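Local coordinates for periplasmic beta-glucosidase (PDB 6R5T) that hydrolyses glycosidic bonds as a family 3 glycoside hydrolase of the periplasm, probably freeing beta-D-glucose from the non-reducing ends of beta-D-glucosides, at the beta-D-glucopyranose and beta-D-galactopyranose site and the interface of chains A and B. Sequence-based numbering; all coordinates share one arbitrary frame. Chains: chain A/B, Periplasmic beta-glucosidase.

Contact 1: the beta-D-glucopyranose and beta-D-galactopyranose site. Residues chain A 50-51, 79, 123, 137, 176-177, 220, 223, 255-256, 287, 398, 486; chain B 595. With BGC (beta-D-glucopyranose), chain C; GAL (beta-D-galactopyranose), chain D.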
ATOM      1  N   PHE A  50     -16.190 -30.022  -9.760  1.00 15.46           N
ATOM      2  CA  PHE A  50     -16.434 -28.645 -10.258  1.00 14.99           C
ATOM      3  C   PHE A  50     -16.100 -28.599 -11.747  1.00 15.20           C
ATOM      4  O   PHE A  50     -15.311 -29.420 -12.233  1.00 16.70           O
ATOM      5  CB  PHE A  50     -15.674 -27.608  -9.440  1.00 15.56           C
ATOM      6  CG  PHE A  50     -14.172 -27.634  -9.503  1.00 16.42           C
ATOM      7  CD1 PHE A  50     -13.454 -28.592  -8.807  1.00 15.49           C
ATOM      8  CD2 PHE A  50     -13.465 -26.720 -10.261  1.00 18.67           C
ATOM      9  CE1 PHE A  50     -12.085 -28.645  -8.814  1.00 17.61           C
ATOM     10  CE2 PHE A  50     -12.077 -26.798 -10.315  1.00 18.99           C
ATOM     11  CZ  PHE A  50     -11.387 -27.736  -9.586  1.00 19.11           C
ATOM     12  N   ASN A  51     -16.706 -27.614 -12.413  1.00 16.74           N
ATOM     13  CA  ASN A  51     -16.476 -27.265 -13.841  1.00 16.84           C
ATOM     14  C   ASN A  51     -17.121 -28.270 -14.799  1.00 18.10           C
ATOM     15  O   ASN A  51     -16.844 -28.140 -15.995  1.00 19.04           O
ATOM     16  CB  ASN A  51     -14.985 -27.104 -14.131  1.00 20.04           C
ATOM     17  CG  ASN A  51     -14.396 -25.787 -13.657  1.00 21.60           C
ATOM     18  OD1 ASN A  51     -15.121 -24.907 -13.219  1.00 21.10           O
ATOM     19  ND2 ASN A  51     -13.076 -25.689 -13.676  1.00 20.83           N
ATOM     20  N   ASP A  79     -18.301 -21.715 -10.900  1.00 17.16           N
ATOM     21  CA  ASP A  79     -18.008 -20.276 -10.637  1.00 17.47           C
ATOM     22  C   ASP A  79     -19.112 -19.468 -11.337  1.00 17.36           C
ATOM     23  O   ASP A  79     -18.881 -18.878 -12.370  1.00 16.94           O
ATOM     24  CB  ASP A  79     -16.593 -19.965 -11.105  1.00 18.35           C
ATOM     25  CG  ASP A  79     -15.516 -20.477 -10.159  1.00 23.64           C
ATOM     26  OD1 ASP A  79     -15.554 -20.061  -8.967  1.00 24.54           O
ATOM     27  OD2 ASP A  79     -14.617 -21.243 -10.596  1.00 25.17           O
ATOM     28  N   PHE A 123     -19.389 -21.130  -6.391  1.00 15.20           N
ATOM     29  CA  PHE A 123     -18.317 -20.450  -5.628  1.00 13.63           C
ATOM     30  C   PHE A 123     -18.571 -18.945  -5.746  1.00 14.15           C
ATOM     31  O   PHE A 123     -17.940 -18.273  -6.568  1.00 15.67           O
ATOM     32  CB  PHE A 123     -16.981 -20.869  -6.200  1.00 16.21           C
ATOM     33  CG  PHE A 123     -16.714 -22.355  -6.176  1.00 18.01           C
ATOM     34  CD1 PHE A 123     -16.960 -23.120  -5.055  1.00 17.82           C
ATOM     35  CD2 PHE A 123     -16.183 -22.963  -7.284  1.00 18.13           C
ATOM     36  CE1 PHE A 123     -16.687 -24.483  -5.085  1.00 17.02           C
ATOM     37  CE2 PHE A 123     -15.922 -24.316  -7.310  1.00 18.31           C
ATOM     38  CZ  PHE A 123     -16.161 -25.054  -6.197  1.00 16.34           C
ATOM     39  N   ARG A 137      -8.843  -8.577  -9.470  1.00 13.03           N
ATOM     40  CA  ARG A 137     -10.118  -9.177  -9.001  1.00 13.23           C
ATOM     41  C   ARG A 137     -11.067  -8.165  -8.387  1.00 12.96           C
ATOM     42  O   ARG A 137     -12.120  -8.569  -7.857  1.00 12.76           O
ATOM     43  CB  ARG A 137      -9.790 -10.330  -8.071  1.00 12.68           C
ATOM     44  CG  ARG A 137      -8.888 -11.346  -8.743  1.00 13.38           C
ATOM     45  CD  ARG A 137      -8.711 -12.656  -7.959  1.00 14.46           C
ATOM     46  NE  ARG A 137      -9.928 -13.432  -8.115  1.00 15.67           N
ATOM     47  CZ  ARG A 137     -10.009 -14.767  -8.078  1.00 17.96           C
ATOM     48  NH1 ARG A 137      -8.931 -15.489  -7.830  1.00 16.57           N
ATOM     49  NH2 ARG A 137     -11.189 -15.334  -8.330  1.00 17.91           N
ATOM     50  N   LYS A 176     -16.783 -16.435  -0.701  1.00 12.04           N
ATOM     51  CA  LYS A 176     -15.302 -16.436  -0.932  1.00 12.64           C
ATOM     52  C   LYS A 176     -14.825 -14.973  -0.883  1.00 12.96           C
ATOM     53  O   LYS A 176     -15.651 -14.069  -0.997  1.00 11.89           O
ATOM     54  CB  LYS A 176     -14.985 -17.116  -2.260  1.00 12.31           C
ATOM     55  CG  LYS A 176     -15.392 -16.369  -3.518  1.00 13.51           C
ATOM     56  CD  LYS A 176     -15.224 -17.196  -4.766  1.00 14.37           C
ATOM     57  CE  LYS A 176     -15.466 -16.460  -6.045  1.00 16.43           C
ATOM     58  NZ  LYS A 176     -15.371 -17.403  -7.188  1.00 18.44           N
ATOM     59  N   HIS A 177     -13.535 -14.730  -0.695  1.00 12.20           N
ATOM     60  CA  HIS A 177     -12.451 -15.667  -0.444  1.00 12.01           C
ATOM     61  C   HIS A 177     -12.022 -15.458   1.013  1.00 13.01           C
ATOM     62  O   HIS A 177     -11.504 -14.391   1.336  1.00 13.52           O
ATOM     63  CB  HIS A 177     -11.281 -15.416  -1.386  1.00 12.89           C
ATOM     64  CG  HIS A 177     -11.606 -15.509  -2.833  1.00 12.90           C
ATOM     65  ND1 HIS A 177     -11.993 -14.397  -3.558  1.00 14.35           N
ATOM     66  CD2 HIS A 177     -11.530 -16.556  -3.692  1.00 13.32           C
ATOM     67  CE1 HIS A 177     -12.146 -14.803  -4.822  1.00 13.27           C
ATOM     68  NE2 HIS A 177     -11.906 -16.076  -4.922  1.00 14.56           N
ATOM     69  N   MET A 220     -15.313 -20.735   0.912  1.00 14.53           N
ATOM     70  CA  MET A 220     -14.096 -21.030   0.140  1.00 14.92           C
ATOM     71  C   MET A 220     -12.942 -20.219   0.742  1.00 15.01           C
ATOM     72  O   MET A 220     -13.063 -18.997   0.863  1.00 13.33           O
ATOM     73  CB  MET A 220     -14.247 -20.729  -1.349  1.00 16.78           C
ATOM     74  CG  MET A 220     -12.988 -21.073  -2.041  1.00 20.88           C
ATOM     75  SD  MET A 220     -13.090 -20.804  -3.809  1.00 27.30           S
ATOM     76  CE  MET A 220     -13.641 -22.456  -4.252  1.00 28.48           C
ATOM     77  N   LEU A 223      -6.247 -17.725  -0.846  1.00 12.55           N
ATOM     78  CA  LEU A 223      -4.891 -18.170  -1.215  1.00 13.75           C
ATOM     79  C   LEU A 223      -3.794 -17.384  -0.506  1.00 13.55           C
ATOM     80  O   LEU A 223      -2.645 -17.817  -0.621  1.00 15.74           O
ATOM     81  CB  LEU A 223      -4.747 -18.004  -2.724  1.00 15.56           C
ATOM     82  CG  LEU A 223      -5.514 -18.995  -3.600  1.00 17.37           C
ATOM     83  CD1 LEU A 223      -5.474 -18.494  -5.050  1.00 18.27           C
ATOM     84  CD2 LEU A 223      -4.915 -20.364  -3.517  1.00 19.12           C
ATOM     85  N   ASN A 255      -9.077 -23.575  -1.673  1.00 19.60           N
ATOM     86  CA  ASN A 255      -8.937 -23.063  -3.026  1.00 20.12           C
ATOM     87  C   ASN A 255      -8.104 -24.039  -3.847  1.00 19.53           C
ATOM     88  O   ASN A 255      -7.611 -25.107  -3.371  1.00 19.36           O
ATOM     89  CB  ASN A 255      -8.371 -21.645  -2.914  1.00 22.42           C
ATOM     90  CG  ASN A 255      -8.995 -20.679  -3.874  1.00 26.62           C
ATOM     91  OD1 ASN A 255      -8.962 -20.951  -5.067  1.00 26.07           O
ATOM     92  ND2 ASN A 255      -9.530 -19.562  -3.338  1.00 28.37           N
ATOM     93  N   HIS A 256      -7.853 -23.662  -5.059  1.00 20.60           N
ATOM     94  CA  HIS A 256      -7.404 -24.601  -6.094  1.00 19.77           C
ATOM     95  C   HIS A 256      -5.910 -24.899  -5.923  1.00 20.60           C
ATOM     96  O   HIS A 256      -5.109 -23.992  -6.115  1.00 19.66           O
ATOM     97  CB  HIS A 256      -7.748 -23.957  -7.424  1.00 22.76           C
ATOM     98  CG  HIS A 256      -7.510 -24.883  -8.537  1.00 22.81           C
ATOM     99  ND1 HIS A 256      -6.246 -25.314  -8.890  1.00 26.49           N
ATOM    100  CD2 HIS A 256      -8.387 -25.506  -9.366  1.00 26.07           C
ATOM    101  CE1 HIS A 256      -6.352 -26.178  -9.884  1.00 27.59           C
ATOM    102  NE2 HIS A 256      -7.646 -26.279 -10.211  1.00 26.29           N
ATOM    103  N   MET A 287      -9.475 -29.124  -2.843  1.00 18.08           N
ATOM    104  CA  MET A 287      -9.699 -28.845  -4.285  1.00 18.71           C
ATOM    105  C   MET A 287      -8.464 -29.211  -5.095  1.00 19.95           C
ATOM    106  O   MET A 287      -7.369 -28.606  -4.927  1.00 19.95           O
ATOM    107  CB  MET A 287     -10.135 -27.390  -4.494  1.00 19.78           C
ATOM    108  CG  MET A 287     -10.542 -27.041  -5.883  1.00 22.80           C
ATOM    109  SD  MET A 287     -11.151 -25.294  -5.846  1.00 26.85           S
ATOM    110  CE  MET A 287     -12.496 -25.336  -7.019  1.00 27.97           C
ATOM    111  N   TRP A 398     -14.876 -13.947 -15.455  1.00 17.02           N
ATOM    112  CA  TRP A 398     -15.658 -14.952 -14.683  1.00 16.73           C
ATOM    113  C   TRP A 398     -17.072 -14.992 -15.266  1.00 16.28           C
ATOM    114  O   TRP A 398     -18.069 -14.824 -14.542  1.00 14.75           O
ATOM    115  CB  TRP A 398     -15.626 -14.695 -13.171  1.00 19.11           C
ATOM    116  CG  TRP A 398     -14.249 -14.897 -12.558  1.00 21.20           C
ATOM    117  CD1 TRP A 398     -13.424 -13.920 -12.077  1.00 20.44           C
ATOM    118  CD2 TRP A 398     -13.546 -16.141 -12.326  1.00 23.65           C
ATOM    119  NE1 TRP A 398     -12.224 -14.469 -11.653  1.00 21.55           N
ATOM    120  CE2 TRP A 398     -12.292 -15.827 -11.754  1.00 22.77           C
ATOM    121  CE3 TRP A 398     -13.847 -17.494 -12.540  1.00 25.23           C
ATOM    122  CZ2 TRP A 398     -11.358 -16.805 -11.408  1.00 25.67           C
ATOM    123  CZ3 TRP A 398     -12.916 -18.457 -12.219  1.00 24.04           C
ATOM    124  CH2 TRP A 398     -11.678 -18.123 -11.673  1.00 24.97           C
ATOM    125  N   GLU A 486      -8.405 -12.663 -12.624  1.00 17.23           N
ATOM    126  CA  GLU A 486      -7.385 -13.271 -11.747  1.00 17.61           C
ATOM    127  C   GLU A 486      -5.983 -13.045 -12.315  1.00 16.33           C
ATOM    128  O   GLU A 486      -5.733 -13.279 -13.532  1.00 16.28           O
ATOM    129  CB  GLU A 486      -7.692 -14.743 -11.574  1.00 18.90           C
ATOM    130  CG  GLU A 486      -6.630 -15.452 -10.770  1.00 18.73           C
ATOM    131  CD  GLU A 486      -6.850 -16.924 -10.576  1.00 20.27           C
ATOM    132  OE1 GLU A 486      -7.866 -17.440 -11.154  1.00 20.73           O
ATOM    133  OE2 GLU A 486      -6.089 -17.558  -9.769  1.00 18.04           O
TER
ATOM    134  N   TYR B 595      -0.366 -17.171 -13.976  1.00 19.43           N
ATOM    135  CA  TYR B 595      -1.049 -17.373 -12.670  1.00 18.51           C
ATOM    136  C   TYR B 595      -0.017 -17.336 -11.557  1.00 17.74           C
ATOM    137  O   TYR B 595       0.081 -18.275 -10.746  1.00 18.09           O
ATOM    138  CB  TYR B 595      -1.977 -18.584 -12.677  1.00 19.88           C
ATOM    139  CG  TYR B 595      -3.103 -18.376 -13.642  1.00 21.09           C
ATOM    140  CD1 TYR B 595      -4.186 -17.602 -13.274  1.00 24.66           C
ATOM    141  CD2 TYR B 595      -3.064 -18.878 -14.937  1.00 25.94           C
ATOM    142  CE1 TYR B 595      -5.248 -17.379 -14.128  1.00 29.36           C
ATOM    143  CE2 TYR B 595      -4.105 -18.634 -15.821  1.00 27.14           C
ATOM    144  CZ  TYR B 595      -5.186 -17.869 -15.419  1.00 27.45           C
ATOM    145  OH  TYR B 595      -6.230 -17.597 -16.256  1.00 32.61           O
TER
HETATM  146  C2  BGC C   1     -12.667 -19.813  -7.866  1.00 24.31           C
HETATM  147  C3  BGC C   1     -11.864 -21.109  -8.097  1.00 26.51           C
HETATM  148  C4  BGC C   1     -10.612 -20.691  -8.915  1.00 26.68           C
HETATM  149  C5  BGC C   1      -9.828 -19.695  -8.041  1.00 26.59           C
HETATM  150  C6  BGC C   1      -8.599 -19.146  -8.731  1.00 26.36           C
HETATM  151  C1  BGC C   1     -11.780 -18.796  -7.136  1.00 23.39           C
HETATM  152  O1  BGC C   1     -12.552 -17.637  -7.085  1.00 21.73           O
HETATM  153  O2  BGC C   1     -13.854 -19.988  -7.103  1.00 23.90           O
HETATM  154  O3  BGC C   1     -12.662 -22.013  -8.887  1.00 27.70           O
HETATM  155  O4  BGC C   1      -9.827 -21.873  -9.144  1.00 27.37           O
HETATM  156  O5  BGC C   1     -10.598 -18.540  -7.890  1.00 23.06           O
HETATM  157  O6  BGC C   1      -7.903 -18.258  -7.850  1.00 24.20           O
HETATM  158  C1  GAL D   2      -9.586 -22.211 -10.514  1.00 29.67           C
HETATM  159  C2  GAL D   2     -10.882 -22.539 -11.282  1.00 34.60           C
HETATM  160  C3  GAL D   2     -10.493 -22.965 -12.701  1.00 32.26           C
HETATM  161  C4  GAL D   2      -9.694 -21.810 -13.351  1.00 31.55           C
HETATM  162  C5  GAL D   2      -8.492 -21.476 -12.446  1.00 32.12           C
HETATM  163  C6  GAL D   2      -7.731 -20.255 -12.948  1.00 30.95           C
HETATM  164  O2  GAL D   2     -11.574 -23.578 -10.608  1.00 34.85           O
HETATM  165  O3  GAL D   2     -11.712 -23.192 -13.438  1.00 27.40           O
HETATM  166  O4  GAL D   2     -10.621 -20.700 -13.409  1.00 32.57           O
HETATM  167  O5  GAL D   2      -8.914 -21.106 -11.086  1.00 31.86           O
HETATM  168  O6  GAL D   2      -6.660 -19.950 -12.020  1.00 34.30           O
HETATM  169  O   HOH W   1     -14.314 -21.981 -13.187  1.00 34.05           O
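BGC and GAL, joined from GAL C1 to BGC O4 as lactose, occupy the active-site pocket of this family 3 enzyme, with the glucose wholly buried and its anomeric hydroxyl O1 innermost. Packing is tightest around that hydroxyl. A:Lys176, extended beyond CG, brings NZ to BGC O1 (2.8 Å) and also to BGC O2, while A:His177, following a cis peptide, directs NE2 at BGC O1 (2.7 Å) along a nearly straight line (165° at H). A:Arg137 bends at chi3 (75°) so that NH1 and NH2 meet the sugar end-on, NH1 donating to BGC O6 in the guanidinium plane and NH2 to BGC O5 and O1. A:His177 CE1 and A:Glu486 CB lie over opposite faces of the guanidinium, each toward its rim. A:Asp79 uses two syn lone pairs, OD1 taking BGC O2 at 2.5 Å and OD2 taking BGC O3 at 2.7 Å; A:Lys176 NZ, 3.2 Å from A:Asp79 OD1, probably keeps it ionised. The engineered A:Asn255 replaces the nucleophilic aspartate. Because BGC O1 is a free hydroxyl, the pose may not be productive.

A:Glu486 joins the halves: from above its carboxylate, BGC O6 meets OE2 (2.7 Å) and GAL O6 meets OE1 (2.9 Å). A:His256 lies along the linkage, CB at BGC O4 and CD2 at GAL C1; A:Trp398 sets CH2 and CZ3 beside GAL O4, CH2 also near BGC C4. Outward the fit loosens, and GAL is only partly covered. A:Asn51 ND2 donates in its amide plane to GAL O3 (2.9 Å), which a water links to A:Asp79. B:Tyr595 crosses A:Glu486 at about a right angle, its CD1-CE1 side beside GAL O6. Strands 48-50, 172-178 and 218-221 line the barrel mouth; A:Trp398 and A:Glu486 come from C-terminal-domain loops.

Contact 2: the interface of chains A and B. Residues chain A 585, 594-598, 600; chain B 190, 441, 445, 485-487.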
ATOM      1  N   ARG A 585      -3.069  16.037  10.477  1.00 14.02           N
ATOM      2  CA  ARG A 585      -2.779  17.146   9.531  1.00 14.92           C
ATOM      3  C   ARG A 585      -3.542  16.859   8.253  1.00 15.05           C
ATOM      4  O   ARG A 585      -2.962  16.639   7.191  1.00 14.91           O
ATOM      5  CB  ARG A 585      -1.270  17.279   9.280  1.00 15.35           C
ATOM      6  CG  ARG A 585      -0.517  17.704  10.530  1.00 14.60           C
ATOM      7  CD  ARG A 585       0.975  17.791  10.285  1.00 15.13           C
ATOM      8  NE  ARG A 585       1.624  18.171  11.520  1.00 17.79           N
ATOM      9  CZ  ARG A 585       2.881  18.592  11.639  1.00 19.22           C
ATOM     10  NH1 ARG A 585       3.638  18.726  10.561  1.00 20.85           N
ATOM     11  NH2 ARG A 585       3.374  18.860  12.832  1.00 19.15           N
ATOM     12  N   LYS A 594       0.483  23.309   2.817  1.00 20.89           N
ATOM     13  CA  LYS A 594       1.653  22.512   2.426  1.00 22.11           C
ATOM     14  C   LYS A 594       1.839  21.368   3.442  1.00 16.74           C
ATOM     15  O   LYS A 594       2.076  20.239   2.999  1.00 18.59           O
ATOM     16  CB  LYS A 594       2.899  23.394   2.384  1.00 22.57           C
ATOM     17  CG  LYS A 594       4.165  22.623   2.019  1.00 29.89           C
ATOM     18  CD  LYS A 594       5.428  23.462   1.782  1.00 32.65           C
ATOM     19  CE  LYS A 594       5.975  23.366   0.362  1.00 36.71           C
ATOM     20  NZ  LYS A 594       7.222  24.161   0.162  1.00 35.44           N
ATOM     21  N   TYR A 595       1.779  21.641   4.735  1.00 18.10           N
ATOM     22  CA  TYR A 595       2.149  20.647   5.784  1.00 17.86           C
ATOM     23  C   TYR A 595       0.914  19.860   6.202  1.00 16.20           C
ATOM     24  O   TYR A 595       0.468  19.881   7.392  1.00 16.65           O
ATOM     25  CB  TYR A 595       2.901  21.296   6.939  1.00 19.47           C
ATOM     26  CG  TYR A 595       4.247  21.789   6.493  1.00 20.28           C
ATOM     27  CD1 TYR A 595       5.278  20.887   6.304  1.00 24.08           C
ATOM     28  CD2 TYR A 595       4.454  23.108   6.131  1.00 22.74           C
ATOM     29  CE1 TYR A 595       6.508  21.292   5.820  1.00 24.82           C
ATOM     30  CE2 TYR A 595       5.679  23.527   5.626  1.00 26.17           C
ATOM     31  CZ  TYR A 595       6.708  22.620   5.485  1.00 26.44           C
ATOM     32  OH  TYR A 595       7.931  23.014   5.021  1.00 31.29           O
ATOM     33  N   THR A 596       0.379  19.157   5.211  1.00 16.40           N
ATOM     34  CA  THR A 596      -0.780  18.268   5.374  1.00 15.29           C
ATOM     35  C   THR A 596      -0.504  16.927   4.687  1.00 14.75           C
ATOM     36  O   THR A 596       0.487  16.767   3.972  1.00 14.36           O
ATOM     37  CB  THR A 596      -2.039  18.947   4.838  1.00 16.39           C
ATOM     38  OG1 THR A 596      -1.839  19.194   3.441  1.00 17.68           O
ATOM     39  CG2 THR A 596      -2.349  20.236   5.560  1.00 16.44           C
ATOM     40  N   SER A 597      -1.426  15.994   4.861  1.00 13.14           N
ATOM     41  CA  SER A 597      -1.319  14.629   4.320  1.00 13.53           C
ATOM     42  C   SER A 597      -1.794  14.640   2.859  1.00 14.49           C
ATOM     43  O   SER A 597      -3.004  14.579   2.594  1.00 18.28           O
ATOM     44  CB  SER A 597      -2.060  13.662   5.184  1.00 13.84           C
ATOM     45  OG  SER A 597      -1.767  12.335   4.811  1.00 14.14           O
ATOM     46  N   ARG A 598      -0.868  14.760   1.921  1.00 14.63           N
ATOM     47  CA  ARG A 598      -1.175  15.097   0.520  1.00 15.95           C
ATOM     48  C   ARG A 598       0.013  14.770  -0.378  1.00 15.33           C
ATOM     49  O   ARG A 598       1.132  14.540   0.123  1.00 16.58           O
ATOM     50  CB  ARG A 598      -1.487  16.568   0.370  1.00 16.47           C
ATOM     51  CG  ARG A 598      -0.267  17.443   0.639  1.00 18.28           C
ATOM     52  CD  ARG A 598      -0.609  18.898   0.479  1.00 20.45           C
ATOM     53  NE  ARG A 598      -0.642  19.139  -0.965  1.00 23.93           N
ATOM     54  CZ  ARG A 598      -0.395  20.268  -1.543  1.00 27.38           C
ATOM     55  NH1 ARG A 598      -0.246  21.360  -0.803  1.00 34.91           N
ATOM     56  NH2 ARG A 598      -0.539  20.346  -2.842  1.00 27.38           N
ATOM     57  N   PHE A 600       2.182  16.506  -3.708  1.00 15.25           N
ATOM     58  CA  PHE A 600       2.415  17.876  -4.223  1.00 16.53           C
ATOM     59  C   PHE A 600       2.381  17.929  -5.743  1.00 17.53           C
ATOM     60  O   PHE A 600       2.323  19.068  -6.273  1.00 18.45           O
ATOM     61  CB  PHE A 600       3.744  18.450  -3.704  1.00 16.58           C
ATOM     62  CG  PHE A 600       4.963  17.896  -4.371  1.00 16.76           C
ATOM     63  CD1 PHE A 600       5.459  18.463  -5.531  1.00 16.92           C
ATOM     64  CD2 PHE A 600       5.647  16.824  -3.831  1.00 16.70           C
ATOM     65  CE1 PHE A 600       6.565  17.939  -6.155  1.00 17.60           C
ATOM     66  CE2 PHE A 600       6.765  16.298  -4.455  1.00 17.14           C
ATOM     67  CZ  PHE A 600       7.225  16.844  -5.631  1.00 17.52           C
TER
ATOM     68  N   TYR B 190       2.246  11.781   7.233  1.00 11.26           N
ATOM     69  CA  TYR B 190       1.396  11.840   8.419  1.00 11.63           C
ATOM     70  C   TYR B 190       0.245  10.831   8.346  1.00 12.28           C
ATOM     71  O   TYR B 190      -0.539  10.772   9.292  1.00 12.94           O
ATOM     72  CB  TYR B 190       0.801  13.224   8.616  1.00 12.62           C
ATOM     73  CG  TYR B 190       1.705  14.379   8.318  1.00 12.68           C
ATOM     74  CD1 TYR B 190       2.900  14.541   9.007  1.00 12.96           C
ATOM     75  CD2 TYR B 190       1.356  15.305   7.352  1.00 13.90           C
ATOM     76  CE1 TYR B 190       3.683  15.662   8.779  1.00 13.00           C
ATOM     77  CE2 TYR B 190       2.133  16.409   7.090  1.00 13.93           C
ATOM     78  CZ  TYR B 190       3.331  16.566   7.780  1.00 12.58           C
ATOM     79  OH  TYR B 190       4.066  17.726   7.631  1.00 14.39           O
ATOM     80  N   TYR B 441       4.660  25.660  -5.626  1.00 19.49           N
ATOM     81  CA  TYR B 441       4.732  24.863  -4.378  1.00 19.33           C
ATOM     82  C   TYR B 441       6.161  24.929  -3.820  1.00 18.54           C
ATOM     83  O   TYR B 441       6.351  25.195  -2.625  1.00 20.72           O
ATOM     84  CB  TYR B 441       4.286  23.443  -4.695  1.00 19.02           C
ATOM     85  CG  TYR B 441       4.524  22.458  -3.591  1.00 19.29           C
ATOM     86  CD1 TYR B 441       5.722  21.772  -3.473  1.00 18.19           C
ATOM     87  CD2 TYR B 441       3.563  22.257  -2.612  1.00 19.92           C
ATOM     88  CE1 TYR B 441       5.928  20.865  -2.453  1.00 18.69           C
ATOM     89  CE2 TYR B 441       3.761  21.346  -1.585  1.00 20.10           C
ATOM     90  CZ  TYR B 441       4.956  20.663  -1.485  1.00 20.09           C
ATOM     91  OH  TYR B 441       5.097  19.734  -0.474  1.00 20.94           O
ATOM     92  N   TYR B 445       7.323  29.181   0.283  1.00 30.10           N
ATOM     93  CA  TYR B 445       7.767  29.816   1.552  1.00 40.14           C
ATOM     94  C   TYR B 445       9.043  30.627   1.314  1.00 41.31           C
ATOM     95  O   TYR B 445       9.202  31.725   1.861  1.00 42.53           O
ATOM     96  CB  TYR B 445       8.001  28.756   2.621  1.00 43.44           C
ATOM     97  CG  TYR B 445       6.734  28.217   3.232  1.00 52.28           C
ATOM     98  CD1 TYR B 445       6.115  28.880   4.277  1.00 64.77           C
ATOM     99  CD2 TYR B 445       6.136  27.065   2.754  1.00 56.11           C
ATOM    100  CE1 TYR B 445       4.941  28.403   4.845  1.00 66.95           C
ATOM    101  CE2 TYR B 445       4.959  26.584   3.296  1.00 56.53           C
ATOM    102  CZ  TYR B 445       4.365  27.242   4.353  1.00 61.78           C
ATOM    103  OH  TYR B 445       3.213  26.738   4.885  1.00 61.03           O
ATOM    104  N   HIS B 485      11.061  15.940   0.908  1.00 18.51           N
ATOM    105  CA  HIS B 485      11.109  16.614   2.202  1.00 19.49           C
ATOM    106  C   HIS B 485       9.798  16.326   2.956  1.00 16.97           C
ATOM    107  O   HIS B 485       8.920  15.631   2.417  1.00 16.76           O
ATOM    108  CB  HIS B 485      11.539  18.021   1.805  1.00 31.75           C
ATOM    109  CG  HIS B 485      10.871  19.176   2.410  1.00 33.84           C
ATOM    110  ND1 HIS B 485      11.609  20.306   2.708  1.00 43.94           N
ATOM    111  CD2 HIS B 485       9.597  19.439   2.749  1.00 38.62           C
ATOM    112  CE1 HIS B 485      10.818  21.192   3.280  1.00 45.29           C
ATOM    113  NE2 HIS B 485       9.576  20.665   3.341  1.00 39.29           N
ATOM    114  N   GLU B 486       9.698  16.815   4.171  1.00 15.72           N
ATOM    115  CA  GLU B 486       8.434  16.640   4.906  1.00 16.89           C
ATOM    116  C   GLU B 486       7.262  17.082   4.031  1.00 15.71           C
ATOM    117  O   GLU B 486       7.302  18.205   3.397  1.00 15.60           O
ATOM    118  CB  GLU B 486       8.474  17.454   6.186  1.00 17.73           C
ATOM    119  CG  GLU B 486       7.200  17.342   6.963  1.00 17.12           C
ATOM    120  CD  GLU B 486       7.172  18.156   8.236  1.00 19.50           C
ATOM    121  OE1 GLU B 486       8.185  18.858   8.483  1.00 22.46           O
ATOM    122  OE2 GLU B 486       6.178  18.060   9.032  1.00 18.00           O
ATOM    123  N   ALA B 487       6.193  16.287   4.056  1.00 15.03           N
ATOM    124  CA  ALA B 487       4.921  16.555   3.352  1.00 15.54           C
ATOM    125  C   ALA B 487       5.032  16.547   1.822  1.00 16.98           C
ATOM    126  O   ALA B 487       3.957  16.514   1.181  1.00 20.08           O
ATOM    127  CB  ALA B 487       4.285  17.852   3.821  1.00 16.53           C
TER
HETATM  128  O   HOH W   2       2.070  14.751   2.765  1.00 18.07           O
HETATM  129  O   HOH W   3       2.707  19.006   0.623  1.00 21.49           O
HETATM  130  O   HOH W   4       1.022  26.105   3.807  1.00 40.81           O
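An irregular loop of chain A, residues 594-600, lies against chain B loops in which B:Tyr190 and B:Ala487 both take left-handed backbone conformations (phi 71° and 66°). This is a patch of the two-fold interface between copies of a family 3 glycoside hydrolase, though the structure alone does not prove that the dimer is physiological. Small B:Ala487 lets the backbones approach, its CB 3.4 Å from A:Lys594 O, and waters join its carbonyl to those of A:Lys594, A:Thr596 and A:Arg598.

At one end the extended A:Arg585 lays CD over the face of the B:Tyr190 ring, 3.6 Å from its centroid. Its NH1 donates to the phenol OH (3.1 Å) and forms a salt bridge with B:Glu486 OE2 (3.0 Å), although the N-H points away from that oxygen. The phenol in turn donates to OE2 (2.6 Å), so a tyrosine serves here as apolar platform, acceptor and donor. A:Tyr595 presents a ring edge to this OH in plane, while its own OH meets the edge of the B:His485 ring in a weak hydrogen bond.

At the other end the B:Tyr441 ring is sandwiched between A:Phe600 CB and A:Lys594 CE, the latter 3.6 Å from the centroid. Bent at chi3 (-117°), the long lysine runs across that face and gives NZ to B:Tyr441 O (3.1 Å), near the end of helix 436-442, where negative helix-dipole charge may suit an ammonium. The phenol OH binds an interfacial water (2.7 Å).

The centres of contact 1 and contact 2 lie about 43 Å apart, yet the two-fold relation makes them overlapping views of one arrangement. Residues 486 and 595 serve in both: the loop around 595 of one chain reaches to the pocket rim of the other, beside the glutamate that binds the sugar hydroxymethyl groups. Contact 2 therefore supplies, in the exchanged copy, a second shell for contact 1, where the arginine and tyrosine next to the glutamate would fix the rotation and perhaps the ionisation of its carboxylate. In this assembly the partner chain completes the outer part of each site, which may matter for substrate binding if the dimer is physiological.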